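Polyphenol oxidase, chloroplastic (Malus domestica, PDB 6ELV) oxidises mono- and o-diphenols to o-diquinones as the whole enzyme, whose recombinantly expressed C-terminal domain is the part described here. Local coordinates at residues V60-D65 against G85-V90; V66-V71 against V123-V128. One frame throughout, in Å; residues are numbered along the deposited sequence.

Contact 1 (V60-D65 against G85-V90)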
loop_
_atom_site.group_PDB
_atom_site.type_symbol
_atom_site.label_atom_id
_atom_site.label_comp_id
_atom_site.label_asym_id
_atom_site.label_seq_id
_atom_site.Cartn_x
_atom_site.Cartn_y
_atom_site.Cartn_z
ATOM N N VAL A 60 -6.322 18.758 -8.097
ATOM C CA VAL A 60 -6.888 17.532 -8.649
ATOM C C VAL A 60 -7.362 16.688 -7.470
ATOM O O VAL A 60 -6.558 16.323 -6.606
ATOM C CB VAL A 60 -5.844 16.769 -9.480
ATOM C CG1 VAL A 60 -6.379 15.398 -9.905
ATOM C CG2 VAL A 60 -5.410 17.590 -10.694
ATOM N N ALA A 61 -8.655 16.355 -7.429
ATOM C CA ALA A 61 -9.131 15.410 -6.424
ATOM C C ALA A 61 -8.470 14.060 -6.660
ATOM O O ALA A 61 -8.389 13.593 -7.803
ATOM C CB ALA A 61 -10.645 15.241 -6.524
ATOM N N VAL A 62 -7.984 13.436 -5.593
ATOM C CA VAL A 62 -7.302 12.154 -5.704
ATOM C C VAL A 62 -7.934 11.166 -4.743
ATOM O O VAL A 62 -8.194 11.491 -3.576
ATOM C CB VAL A 62 -5.790 12.284 -5.445
ATOM C CG1 VAL A 62 -5.134 10.902 -5.349
ATOM C CG2 VAL A 62 -5.149 13.102 -6.540
ATOM N N LYS A 63 -8.174 9.954 -5.234
ATOM C CA LYS A 63 -8.540 8.849 -4.366
ATOM C C LYS A 63 -7.968 7.569 -4.938
ATOM O O LYS A 63 -8.111 7.300 -6.136
ATOM C CB LYS A 63 -10.050 8.702 -4.261
ATOM C CG LYS A 63 -10.473 7.552 -3.358
ATOM C CD LYS A 63 -11.938 7.674 -3.012
ATOM C CE LYS A 63 -12.286 6.926 -1.748
ATOM N NZ LYS A 63 -12.441 5.496 -2.021
ATOM N N PHE A 64 -7.347 6.776 -4.074
ATOM C CA PHE A 64 -7.012 5.405 -4.405
ATOM C C PHE A 64 -7.232 4.542 -3.175
ATOM O O PHE A 64 -7.071 4.996 -2.036
ATOM C CB PHE A 64 -5.599 5.242 -5.006
ATOM C CG PHE A 64 -4.448 5.552 -4.073
ATOM C CD1 PHE A 64 -3.952 4.593 -3.191
ATOM C CD2 PHE A 64 -3.809 6.781 -4.142
ATOM C CE1 PHE A 64 -2.874 4.868 -2.374
ATOM C CE2 PHE A 64 -2.727 7.073 -3.328
ATOM C CZ PHE A 64 -2.257 6.115 -2.438
ATOM N N ASP A 65 -7.601 3.292 -3.421
ATOM C CA ASP A 65 -7.882 2.330 -2.373
ATOM C C ASP A 65 -6.765 1.293 -2.317
ATOM O O ASP A 65 -6.112 0.999 -3.323
ATOM C CB ASP A 65 -9.244 1.669 -2.592
ATOM C CG ASP A 65 -10.393 2.671 -2.604
ATOM O OD1 ASP A 65 -10.286 3.758 -1.989
ATOM O OD2 ASP A 65 -11.422 2.357 -3.222
ATOM N N GLY A 85 -7.386 0.338 3.454
ATOM C CA GLY A 85 -7.524 1.769 3.653
ATOM C C GLY A 85 -7.492 2.488 2.324
ATOM O O GLY A 85 -7.388 1.874 1.266
ATOM N N SER A 86 -7.588 3.810 2.399
ATOM C CA SER A 86 -7.664 4.647 1.207
ATOM C C SER A 86 -6.891 5.926 1.434
ATOM O O SER A 86 -6.784 6.413 2.562
ATOM C CB SER A 86 -9.095 5.087 0.886
ATOM O OG SER A 86 -9.946 3.985 0.692
ATOM N N PHE A 87 -6.368 6.474 0.343
ATOM C CA PHE A 87 -5.829 7.823 0.329
ATOM C C PHE A 87 -6.811 8.724 -0.410
ATOM O O PHE A 87 -7.229 8.394 -1.524
ATOM C CB PHE A 87 -4.493 7.894 -0.404
ATOM C CG PHE A 87 -3.972 9.286 -0.471
ATOM C CD1 PHE A 87 -3.376 9.848 0.642
ATOM C CD2 PHE A 87 -4.175 10.071 -1.595
ATOM C CE1 PHE A 87 -2.943 11.143 0.618
ATOM C CE2 PHE A 87 -3.750 11.372 -1.621
ATOM C CZ PHE A 87 -3.135 11.915 -0.512
ATOM N N VAL A 88 -7.152 9.863 0.191
ATOM C CA VAL A 88 -8.059 10.837 -0.405
ATOM C C VAL A 88 -7.466 12.225 -0.232
ATOM O O VAL A 88 -7.012 12.583 0.861
ATOM C CB VAL A 88 -9.447 10.801 0.268
ATOM C CG1 VAL A 88 -10.337 11.907 -0.269
ATOM C CG2 VAL A 88 -10.098 9.457 0.080
ATOM N N SER A 89 -7.524 13.027 -1.291
ATOM C CA SER A 89 -7.270 14.458 -1.209
ATOM C C SER A 89 -8.416 15.206 -1.874
ATOM O O SER A 89 -8.835 14.854 -2.976
ATOM C CB SER A 89 -5.958 14.815 -1.889
ATOM O OG SER A 89 -5.691 16.195 -1.752
ATOM N N VAL A 90 -8.910 16.246 -1.206
ATOM C CA VAL A 90 -9.937 17.123 -1.774
ATOM C C VAL A 90 -9.221 18.276 -2.473
ATOM O O VAL A 90 -8.190 18.765 -1.978
ATOM C CB VAL A 90 -10.977 17.564 -0.720
ATOM C CG1 VAL A 90 -10.380 18.479 0.265
ATOM C CG2 VAL A 90 -12.210 18.234 -1.342
HETATM O O HOH W 1 -6.081 17.341 -4.102
#
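Asp65 OD1 is gripped from both strands of a hairpin. Across the contact Ser86 OG, in the conformer described, donates to Asp65 OD1 over 2.7 Å, arriving from above the carboxylate plane. From its own strand Lys63 NZ forms a salt bridge with the same oxygen at 2.8 Å, on the syn lone pair of Asp65 OD1. On its way there the lysine chain rests on Val88, with Lys63 CE 3.8 Å from Val88 CG2. An alanine in place of Asp65 would probably leave the Lys63 ammonium without this counter-charge, and the Ser86 hydroxyl without this acceptor. The other face carries Val62, Phe64 and Phe87, with Ser89 at its end. Phe87 CB sits over the Phe64 ring, 3.7 Å from its centroid and offset toward the CE2–CZ rim, a CH-pi contact. The two rings lie within 26° of parallel but barely overlap. Phe87 CG stands anti to the backbone N (chi1 177°), and Val62 CG1 meets the ring edge, 4.0 Å from Phe87 CD2. Paired backbone bonds join Val62 to Ser89 and Phe64 to Phe87 in antiparallel register. The aromatic face packs on Ile54 of strand 48-57 and on Leu104 of strand 99-107, while strand 122-131 flanks Lys63 and Asp65.

Contact 2 (V66-V71 against V123-V128). With CA (calcium ion), chain B.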
loop_
_atom_site.group_PDB
_atom_site.type_symbol
_atom_site.label_atom_id
_atom_site.label_comp_id
_atom_site.label_asym_id
_atom_site.label_seq_id
_atom_site.Cartn_x
_atom_site.Cartn_y
_atom_site.Cartn_z
ATOM N N VAL A 66 -6.542 0.752 -1.125
ATOM C CA VAL A 66 -5.443 -0.168 -0.868
ATOM C C VAL A 66 -6.007 -1.473 -0.335
ATOM O O VAL A 66 -6.807 -1.465 0.613
ATOM C CB VAL A 66 -4.453 0.425 0.148
ATOM C CG1 VAL A 66 -3.257 -0.504 0.337
ATOM C CG2 VAL A 66 -4.007 1.815 -0.286
ATOM N N TYR A 67 -5.575 -2.582 -0.934
ATOM C CA TYR A 67 -5.975 -3.924 -0.531
ATOM C C TYR A 67 -4.732 -4.775 -0.294
ATOM O O TYR A 67 -3.658 -4.505 -0.836
ATOM C CB TYR A 67 -6.855 -4.601 -1.599
ATOM C CG TYR A 67 -8.187 -3.927 -1.807
ATOM C CD1 TYR A 67 -8.286 -2.722 -2.497
ATOM C CD2 TYR A 67 -9.353 -4.500 -1.325
ATOM C CE1 TYR A 67 -9.509 -2.114 -2.685
ATOM C CE2 TYR A 67 -10.579 -3.895 -1.513
ATOM C CZ TYR A 67 -10.648 -2.693 -2.180
ATOM O OH TYR A 67 -11.869 -2.082 -2.370
ATOM N N VAL A 68 -4.893 -5.832 0.494
ATOM C CA VAL A 68 -3.806 -6.766 0.772
ATOM C C VAL A 68 -4.314 -8.186 0.565
ATOM O O VAL A 68 -5.462 -8.497 0.898
ATOM C CB VAL A 68 -3.286 -6.571 2.218
ATOM C CG1 VAL A 68 -2.200 -7.581 2.567
ATOM C CG2 VAL A 68 -2.746 -5.166 2.394
ATOM N N ASN A 69 -3.449 -9.061 0.052
ATOM C CA ASN A 69 -3.780 -10.476 -0.028
ATOM C C ASN A 69 -2.547 -11.317 0.254
ATOM O O ASN A 69 -1.414 -10.844 0.185
ATOM C CB ASN A 69 -4.460 -10.895 -1.357
ATOM C CG ASN A 69 -3.543 -10.838 -2.576
ATOM O OD1 ASN A 69 -3.510 -9.835 -3.290
ATOM N ND2 ASN A 69 -2.844 -11.932 -2.859
ATOM N N ASP A 70 -2.810 -12.590 0.548
ATOM C CA ASP A 70 -1.774 -13.573 0.824
ATOM C C ASP A 70 -0.942 -13.794 -0.437
ATOM O O ASP A 70 -1.487 -14.049 -1.521
ATOM C CB ASP A 70 -2.477 -14.855 1.279
ATOM C CG ASP A 70 -1.532 -15.933 1.762
ATOM O OD1 ASP A 70 -0.596 -16.298 1.014
ATOM O OD2 ASP A 70 -1.759 -16.466 2.877
ATOM N N VAL A 71 0.382 -13.699 -0.285
ATOM C CA VAL A 71 1.313 -13.816 -1.399
ATOM C C VAL A 71 1.205 -15.146 -2.132
ATOM O O VAL A 71 1.590 -15.241 -3.299
ATOM C CB VAL A 71 2.746 -13.550 -0.888
ATOM C CG1 VAL A 71 3.217 -14.683 0.021
ATOM C CG2 VAL A 71 3.702 -13.308 -2.045
ATOM N N VAL A 123 3.619 -10.020 1.583
ATOM C CA VAL A 123 2.210 -9.937 1.215
ATOM C C VAL A 123 2.119 -9.256 -0.142
ATOM O O VAL A 123 3.079 -8.654 -0.623
ATOM C CB VAL A 123 1.370 -9.173 2.261
ATOM C CG1 VAL A 123 1.442 -9.869 3.614
ATOM C CG2 VAL A 123 1.831 -7.708 2.363
ATOM N N VAL A 124 0.940 -9.337 -0.754
ATOM C CA VAL A 124 0.670 -8.591 -1.978
ATOM C C VAL A 124 -0.186 -7.383 -1.646
ATOM O O VAL A 124 -1.265 -7.520 -1.048
ATOM C CB VAL A 124 -0.014 -9.470 -3.034
ATOM C CG1 VAL A 124 -0.416 -8.626 -4.243
ATOM C CG2 VAL A 124 0.917 -10.603 -3.456
ATOM N N VAL A 125 0.278 -6.207 -2.054
ATOM C CA VAL A 125 -0.449 -4.958 -1.882
ATOM C C VAL A 125 -0.975 -4.538 -3.243
ATOM O O VAL A 125 -0.211 -4.475 -4.215
ATOM C CB VAL A 125 0.451 -3.867 -1.278
ATOM C CG1 VAL A 125 -0.299 -2.540 -1.174
ATOM C CG2 VAL A 125 0.928 -4.307 0.116
ATOM N N THR A 126 -2.266 -4.223 -3.298
ATOM C CA THR A 126 -2.927 -3.763 -4.509
ATOM C C THR A 126 -3.349 -2.314 -4.309
ATOM O O THR A 126 -3.968 -1.982 -3.292
ATOM C CB THR A 126 -4.150 -4.643 -4.806
ATOM O OG1 THR A 126 -3.731 -5.998 -5.018
ATOM C CG2 THR A 126 -4.889 -4.196 -6.055
ATOM N N LEU A 127 -3.023 -1.468 -5.283
ATOM C CA LEU A 127 -3.427 -0.068 -5.289
ATOM C C LEU A 127 -4.437 0.118 -6.412
ATOM O O LEU A 127 -4.155 -0.230 -7.566
ATOM C CB LEU A 127 -2.221 0.845 -5.503
ATOM C CG LEU A 127 -1.054 0.670 -4.525
ATOM C CD1 LEU A 127 0.012 1.695 -4.835
ATOM C CD2 LEU A 127 -1.515 0.807 -3.097
ATOM N N VAL A 128 -5.595 0.672 -6.079
ATOM C CA VAL A 128 -6.725 0.787 -6.994
ATOM C C VAL A 128 -7.046 2.260 -7.170
ATOM O O VAL A 128 -7.683 2.870 -6.309
ATOM C CB VAL A 128 -7.954 0.039 -6.451
ATOM C CG1 VAL A 128 -9.064 0.062 -7.474
ATOM C CG2 VAL A 128 -7.605 -1.404 -6.033
HETATM CA CA CA B . 0.298 -17.842 2.807
HETATM O O HOH W 2 -3.734 -7.195 -2.649
HETATM O O HOH W 3 1.122 -20.061 3.509
HETATM O O HOH W 4 -0.705 -18.271 4.961
#
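Asn69 and Val124 form a hydrogen-bonded antiparallel pair whose side chains lie side by side, pointing the same way. From Asn69 CB the chain turns to place CG between the backbone N and the carbonyl carbon (chi1 69°), which brings Asn69 CG to 3.8 Å from Val124 CB. At the tip the two branches part. Asn69 OD1 touches Val124 CG1 at 3.5 Å and takes a hydrogen bond from a water at 2.7 Å. Asn69 ND2, which also brushes the Val124 side chain, donates to the backbone O of the next residue, Asp70, over 2.8 Å, from above the carbonyl plane. Together with the water on OD1, this bent bond is consistent with the amide's orientation. The same water is hydrogen-bonded to Thr126 OG1 and Val124 O, so it links the two strands on the face of Asn69 and Thr126. Further along this face Tyr67 CD1 meets Val128 CG2 at 3.8 Å, and Thr126 O lies at the edge of the tyrosine ring.

The reverse face is hydrocarbon. Val66 spreads its two methyls, CG1 to Val125 CG1 at 3.9 Å and CG2 to Leu127 CD2 at the same distance, and these side chains pack on Leu49 and Ile51 of the other sheet. Next to Asn69, Asp70 binds the calcium ion through both carboxylate oxygens, in a site to which Asp72, Asp120 and two waters also contribute. Two interior strands of one sheet, with their Val66, Val125 and Leu127 face turned to the other sheet, are characteristic of a beta sandwich.

In the fold
Strand 62-70 carries a segment of both contacts, one directly after the other. After strands 25-30 and 48-57, one in each sheet, the chain runs through 60-65 and 66-71, then turns back so that 85-90 closes contact 1, a beta hairpin. It next returns to the second sheet as strand 99-107 and passes through helix 109-115 before 123-128 closes contact 2, the longer loop. Because the segments alternate along the sequence, the two closures cross. Strand 62-70 therefore lies between 82-89, outermost in its sheet, and 122-131, added from much later in the chain. The contact centres are about 17 Å apart, yet they meet at the junction: Gly85 O and Asp65 O probably accept hydrogen bonds from Val66 N and Val128 N, respectively.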